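Long-range contact in metallo-carboxypeptidase (Pseudomonas aeruginosa, PDB 4A39), which is a zinc-dependent M14-family metallocarboxypeptidase of the cytosolic type, probably removing residues from the C-termini of peptide or protein substrates: residues E300-Q314 and L343-N357. Sequence-based numbering, arbitrary orientation.
Sequences EQRFREELMARGEFQ and LAFTIEMPFKDHDDN. With GEM ((2-guanidinoethylmercapto)succinic acid), chain D.
CD1 of Leu343, in the strand 343-350, lies 3.6 Å from CG of Glu300, on the helix that packs against the seven-stranded mixed sheet of this M14 carboxypeptidase domain. The axes of 300-308 and 343-350 approach to 9.6 Å. At Ala344 the link is through water: one molecule donates to Glu300 OE2 and accepts from Ala344 N, while Tyr292 and the backbone of Cys286 also hold the same carboxylate.

Phe345 makes the broadest contact of the strand. Its CE2 lies 3.3 Å from CD1 of Phe303, the rings meeting obliquely, planes 39° apart, with CD2 of Phe345 over one face of Phe303, and its CZ presses on CB of Glu300. With CG anti to the backbone N (chi1 -177°), the Phe303 ring lies against Phe345 and Ile347. On another side of Phe345, CE1 sits 3.6 Å above the centre of the Arg304 guanidinium; that group therefore meets the ring's edge with its own flat face, and its NH2 is held by the carbonyl of Ala283. Thr346 belongs to the inhibitor pocket, where its CG2 packs on the ligand's C6. Ile347 adds CD1 beside the Phe303 ring. Glu348, the predicted proton donor/acceptor, is again in the pocket and approaches the ligand's O12.

Beyond the strand, His354 lies against the loop after the helix: Glu312 O lies over one face of its ring and Asp356 OD1 over the other, both toward the rim; its buried ND1 has no polar partner. Asp356, whose OD1 is hydrogen-bonded to His280, rests its carboxylate on CG of Gln314. Arg368 and Arg371 grip the Glu312 carboxylate by salt bridges, and Asn357 completes its setting: ND2 donates to the anti lone pair of Glu312 OE1 at 3.1 Å and 163°, amide and carboxylate nearly coplanar.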
# COMPACT_ATOMS: atom_id res chain seq x y z
N GLU A 300 -6.43 -20.36 -4.13
CA GLU A 300 -5.87 -19.19 -4.79
C GLU A 300 -6.63 -18.95 -6.08
O GLU A 300 -6.96 -17.81 -6.41
CB GLU A 300 -4.37 -19.38 -5.07
CG GLU A 300 -3.53 -19.56 -3.81
CD GLU A 300 -2.03 -19.55 -4.07
OE1 GLU A 300 -1.63 -19.83 -5.21
OE2 GLU A 300 -1.26 -19.27 -3.12
N GLN A 301 -6.95 -20.03 -6.80
CA GLN A 301 -7.69 -19.93 -8.06
C GLN A 301 -9.07 -19.35 -7.77
O GLN A 301 -9.53 -18.43 -8.46
CB GLN A 301 -7.83 -21.33 -8.68
CG GLN A 301 -7.95 -21.37 -10.20
CD GLN A 301 -9.18 -20.68 -10.73
OE1 GLN A 301 -10.30 -20.99 -10.34
NE2 GLN A 301 -8.98 -19.74 -11.66
N ARG A 302 -9.72 -19.87 -6.73
CA ARG A 302 -11.05 -19.40 -6.33
C ARG A 302 -11.07 -17.90 -6.01
O ARG A 302 -11.94 -17.17 -6.47
CB ARG A 302 -11.53 -20.18 -5.10
CG ARG A 302 -11.89 -21.63 -5.38
CD ARG A 302 -13.26 -21.73 -6.03
NE ARG A 302 -14.32 -21.24 -5.15
CZ ARG A 302 -15.22 -20.33 -5.51
NH1 ARG A 302 -15.20 -19.82 -6.74
NH2 ARG A 302 -16.15 -19.93 -4.65
N PHE A 303 -10.09 -17.46 -5.22
CA PHE A 303 -9.98 -16.06 -4.82
C PHE A 303 -9.80 -15.13 -6.02
O PHE A 303 -10.49 -14.11 -6.14
CB PHE A 303 -8.79 -15.89 -3.86
CG PHE A 303 -8.64 -14.49 -3.33
CD1 PHE A 303 -7.92 -13.54 -4.05
CD2 PHE A 303 -9.20 -14.13 -2.11
CE1 PHE A 303 -7.77 -12.24 -3.57
CE2 PHE A 303 -9.06 -12.83 -1.62
CZ PHE A 303 -8.34 -11.88 -2.36
N ARG A 304 -8.86 -15.48 -6.90
CA ARG A 304 -8.60 -14.65 -8.07
C ARG A 304 -9.80 -14.55 -9.00
O ARG A 304 -10.11 -13.47 -9.51
CB ARG A 304 -7.40 -15.21 -8.86
CG ARG A 304 -6.04 -14.92 -8.24
CD ARG A 304 -4.92 -15.46 -9.11
NE ARG A 304 -3.60 -15.07 -8.64
CZ ARG A 304 -2.64 -15.94 -8.32
NH1 ARG A 304 -2.86 -17.24 -8.41
NH2 ARG A 304 -1.46 -15.49 -7.90
N GLU A 305 -10.48 -15.67 -9.20
CA GLU A 305 -11.66 -15.73 -10.08
C GLU A 305 -12.82 -14.90 -9.54
O GLU A 305 -13.45 -14.14 -10.27
CB GLU A 305 -12.10 -17.18 -10.27
CG GLU A 305 -12.99 -17.40 -11.49
CD GLU A 305 -13.19 -18.87 -11.81
OE1 GLU A 305 -12.47 -19.71 -11.24
OE2 GLU A 305 -14.07 -19.17 -12.65
N GLU A 306 -13.11 -15.06 -8.25
CA GLU A 306 -14.20 -14.32 -7.63
C GLU A 306 -13.90 -12.83 -7.53
O GLU A 306 -14.80 -12.00 -7.68
CB GLU A 306 -14.52 -14.89 -6.25
CG GLU A 306 -15.06 -16.32 -6.27
CD GLU A 306 -16.48 -16.43 -6.83
OE1 GLU A 306 -17.06 -15.41 -7.24
OE2 GLU A 306 -17.00 -17.56 -6.86
N LEU A 307 -12.64 -12.47 -7.29
CA LEU A 307 -12.30 -11.06 -7.19
C LEU A 307 -12.30 -10.38 -8.55
O LEU A 307 -12.70 -9.22 -8.68
CB LEU A 307 -10.93 -10.88 -6.53
CG LEU A 307 -10.45 -9.43 -6.35
CD1 LEU A 307 -11.51 -8.60 -5.65
CD2 LEU A 307 -9.16 -9.42 -5.57
N MET A 308 -11.86 -11.10 -9.58
CA MET A 308 -11.83 -10.54 -10.92
C MET A 308 -13.26 -10.29 -11.41
O MET A 308 -13.51 -9.38 -12.20
CB MET A 308 -11.09 -11.49 -11.87
CG MET A 308 -10.95 -10.98 -13.30
SD MET A 308 -9.76 -11.94 -14.27
CE MET A 308 -8.97 -10.66 -15.20
N ALA A 309 -14.20 -11.09 -10.91
CA ALA A 309 -15.60 -10.94 -11.31
C ALA A 309 -16.27 -9.76 -10.62
O ALA A 309 -17.33 -9.30 -11.05
CB ALA A 309 -16.37 -12.22 -11.02
N ARG A 310 -15.64 -9.25 -9.56
CA ARG A 310 -16.22 -8.15 -8.80
C ARG A 310 -15.48 -6.81 -8.80
O ARG A 310 -16.12 -5.75 -8.80
CB ARG A 310 -16.40 -8.58 -7.34
CG ARG A 310 -17.34 -9.76 -7.14
CD ARG A 310 -17.48 -10.10 -5.67
NE ARG A 310 -18.53 -11.09 -5.44
CZ ARG A 310 -18.49 -12.34 -5.87
NH1 ARG A 310 -17.45 -12.78 -6.57
NH2 ARG A 310 -19.50 -13.17 -5.61
N GLY A 311 -14.16 -6.83 -8.80
CA GLY A 311 -13.43 -5.57 -8.76
C GLY A 311 -12.44 -5.32 -9.88
O GLY A 311 -12.42 -6.02 -10.88
N GLU A 312 -11.63 -4.28 -9.70
CA GLU A 312 -10.62 -3.95 -10.69
C GLU A 312 -9.44 -4.82 -10.30
O GLU A 312 -8.60 -4.44 -9.48
CB GLU A 312 -10.26 -2.47 -10.60
CG GLU A 312 -11.47 -1.55 -10.75
CD GLU A 312 -11.09 -0.14 -11.13
OE1 GLU A 312 -10.87 0.12 -12.33
OE2 GLU A 312 -11.00 0.72 -10.22
N PHE A 313 -9.40 -6.01 -10.89
CA PHE A 313 -8.39 -7.00 -10.58
C PHE A 313 -8.24 -7.95 -11.77
O PHE A 313 -9.24 -8.29 -12.42
CB PHE A 313 -8.84 -7.79 -9.35
CG PHE A 313 -7.89 -8.87 -8.91
CD1 PHE A 313 -6.82 -8.58 -8.08
CD2 PHE A 313 -8.06 -10.18 -9.36
CE1 PHE A 313 -5.91 -9.57 -7.69
CE2 PHE A 313 -7.17 -11.18 -8.98
CZ PHE A 313 -6.09 -10.87 -8.14
N GLN A 314 -7.02 -8.36 -12.07
CA GLN A 314 -6.81 -9.28 -13.19
C GLN A 314 -5.76 -10.34 -12.87
O GLN A 314 -5.12 -10.28 -11.82
CB GLN A 314 -6.45 -8.49 -14.46
CG GLN A 314 -5.26 -7.58 -14.34
CD GLN A 314 -3.95 -8.32 -14.51
OE1 GLN A 314 -3.62 -8.78 -15.60
NE2 GLN A 314 -3.21 -8.44 -13.42
N LEU A 343 -4.67 -19.62 3.11
CA LEU A 343 -4.68 -18.91 1.83
C LEU A 343 -3.95 -17.60 2.13
O LEU A 343 -4.26 -16.92 3.11
CB LEU A 343 -6.11 -18.64 1.39
CG LEU A 343 -6.29 -17.77 0.14
CD1 LEU A 343 -5.61 -18.43 -1.05
CD2 LEU A 343 -7.78 -17.59 -0.15
N ALA A 344 -2.98 -17.26 1.29
CA ALA A 344 -2.20 -16.04 1.49
C ALA A 344 -1.80 -15.41 0.17
O ALA A 344 -1.35 -16.10 -0.74
CB ALA A 344 -0.95 -16.35 2.31
N PHE A 345 -1.93 -14.09 0.10
CA PHE A 345 -1.59 -13.34 -1.11
C PHE A 345 -0.92 -12.01 -0.79
O PHE A 345 -1.14 -11.42 0.27
CB PHE A 345 -2.84 -12.96 -1.91
CG PHE A 345 -3.41 -14.05 -2.77
CD1 PHE A 345 -2.71 -14.53 -3.87
CD2 PHE A 345 -4.69 -14.53 -2.53
CE1 PHE A 345 -3.28 -15.47 -4.72
CE2 PHE A 345 -5.27 -15.47 -3.37
CZ PHE A 345 -4.56 -15.94 -4.47
N THR A 346 -0.12 -11.55 -1.74
CA THR A 346 0.48 -10.23 -1.65
C THR A 346 -0.41 -9.54 -2.68
O THR A 346 -0.45 -9.97 -3.83
CB THR A 346 1.93 -10.20 -2.17
OG1 THR A 346 2.77 -10.97 -1.29
CG2 THR A 346 2.43 -8.78 -2.22
N ILE A 347 -1.16 -8.52 -2.26
CA ILE A 347 -2.03 -7.80 -3.18
C ILE A 347 -1.23 -6.62 -3.71
O ILE A 347 -0.62 -5.88 -2.94
CB ILE A 347 -3.32 -7.28 -2.48
CG1 ILE A 347 -4.15 -8.46 -1.96
CG2 ILE A 347 -4.15 -6.46 -3.46
CD1 ILE A 347 -4.63 -9.42 -3.04
N GLU A 348 -1.23 -6.45 -5.03
CA GLU A 348 -0.47 -5.38 -5.66
C GLU A 348 -1.30 -4.42 -6.50
O GLU A 348 -1.94 -4.81 -7.46
CB GLU A 348 0.61 -5.99 -6.56
CG GLU A 348 1.65 -6.84 -5.85
CD GLU A 348 2.65 -6.03 -5.05
OE1 GLU A 348 2.71 -4.79 -5.25
OE2 GLU A 348 3.39 -6.62 -4.24
N MET A 349 -1.28 -3.15 -6.11
CA MET A 349 -1.98 -2.10 -6.84
C MET A 349 -0.91 -1.26 -7.53
O MET A 349 0.18 -1.06 -6.99
CB MET A 349 -2.81 -1.24 -5.89
CG MET A 349 -4.03 -1.96 -5.32
SD MET A 349 -4.78 -1.00 -3.99
CE MET A 349 -3.71 -1.49 -2.60
N PRO A 350 -1.21 -0.74 -8.73
CA PRO A 350 -0.26 0.07 -9.50
C PRO A 350 -0.08 1.53 -9.13
O PRO A 350 -1.02 2.19 -8.68
CB PRO A 350 -0.79 -0.07 -10.91
CG PRO A 350 -2.28 -0.03 -10.69
CD PRO A 350 -2.46 -0.95 -9.49
N PHE A 351 1.14 2.03 -9.32
CA PHE A 351 1.43 3.44 -9.10
C PHE A 351 1.00 4.18 -10.36
O PHE A 351 0.82 5.40 -10.35
CB PHE A 351 2.93 3.69 -8.88
CG PHE A 351 3.38 3.49 -7.47
CD1 PHE A 351 3.75 2.23 -7.01
CD2 PHE A 351 3.42 4.56 -6.58
CE1 PHE A 351 4.15 2.04 -5.69
CE2 PHE A 351 3.82 4.38 -5.26
CZ PHE A 351 4.19 3.12 -4.81
N LYS A 352 0.87 3.43 -11.46
CA LYS A 352 0.46 3.98 -12.75
C LYS A 352 -1.07 3.92 -12.80
O LYS A 352 -1.73 4.51 -11.95
CB LYS A 352 1.09 3.16 -13.89
CG LYS A 352 2.62 3.25 -13.95
CD LYS A 352 3.21 2.29 -14.96
CE LYS A 352 4.73 2.42 -15.02
NZ LYS A 352 5.32 1.46 -16.01
N ASP A 353 -1.63 3.21 -13.77
CA ASP A 353 -3.08 3.07 -13.87
C ASP A 353 -3.35 1.57 -13.95
O ASP A 353 -2.42 0.78 -14.08
CB ASP A 353 -3.59 3.74 -15.16
CG ASP A 353 -5.10 4.04 -15.13
OD1 ASP A 353 -5.82 3.59 -14.22
OD2 ASP A 353 -5.57 4.73 -16.06
N HIS A 354 -4.61 1.18 -13.81
CA HIS A 354 -5.00 -0.22 -13.95
C HIS A 354 -5.46 -0.16 -15.40
O HIS A 354 -6.62 0.16 -15.68
CB HIS A 354 -6.17 -0.55 -13.02
CG HIS A 354 -6.66 -1.96 -13.13
ND1 HIS A 354 -7.95 -2.28 -13.50
CD2 HIS A 354 -6.03 -3.14 -12.91
CE1 HIS A 354 -8.10 -3.59 -13.49
NE2 HIS A 354 -6.95 -4.14 -13.14
N ASP A 355 -4.55 -0.45 -16.32
CA ASP A 355 -4.83 -0.36 -17.75
C ASP A 355 -6.04 -1.10 -18.29
O ASP A 355 -6.53 -0.76 -19.36
CB ASP A 355 -3.58 -0.72 -18.54
CG ASP A 355 -2.55 0.39 -18.55
OD1 ASP A 355 -2.82 1.44 -17.93
OD2 ASP A 355 -1.48 0.23 -19.17
N ASP A 356 -6.53 -2.10 -17.56
CA ASP A 356 -7.71 -2.82 -18.03
C ASP A 356 -8.91 -1.88 -18.06
O ASP A 356 -9.78 -2.00 -18.93
CB ASP A 356 -7.99 -4.00 -17.11
CG ASP A 356 -6.79 -4.91 -16.94
OD1 ASP A 356 -5.82 -4.48 -16.28
OD2 ASP A 356 -6.81 -6.04 -17.47
N ASN A 357 -8.96 -0.94 -17.11
CA ASN A 357 -10.02 0.06 -17.02
C ASN A 357 -9.35 1.43 -16.94
O ASN A 357 -9.23 2.01 -15.85
CB ASN A 357 -10.87 -0.14 -15.76
CG ASN A 357 -11.43 -1.54 -15.65
OD1 ASN A 357 -11.77 -2.17 -16.65
ND2 ASN A 357 -11.53 -2.04 -14.42
C8 GEM D . 7.10 -7.64 -3.05
S7 GEM D . 5.64 -8.07 -2.04
C6 GEM D . 5.32 -9.78 -2.62
C5 GEM D . 5.74 -10.05 -4.07
N3 GEM D . 7.21 -10.08 -4.18
C1 GEM D . 7.81 -11.22 -4.51
N4 GEM D . 7.08 -12.31 -4.73
N2 GEM D . 9.13 -11.28 -4.62
C9 GEM D . 8.31 -7.27 -2.18
O14 GEM D . 8.19 -7.41 -0.94
O15 GEM D . 9.32 -6.86 -2.77
C10 GEM D . 6.78 -6.51 -4.03
C11 GEM D . 6.38 -5.22 -3.30
O12 GEM D . 5.30 -4.68 -3.64
O13 GEM D . 7.16 -4.80 -2.42
O HOH W 1 -2.13 -19.39 -0.53
O HOH W 2 -13.32 -4.22 -13.56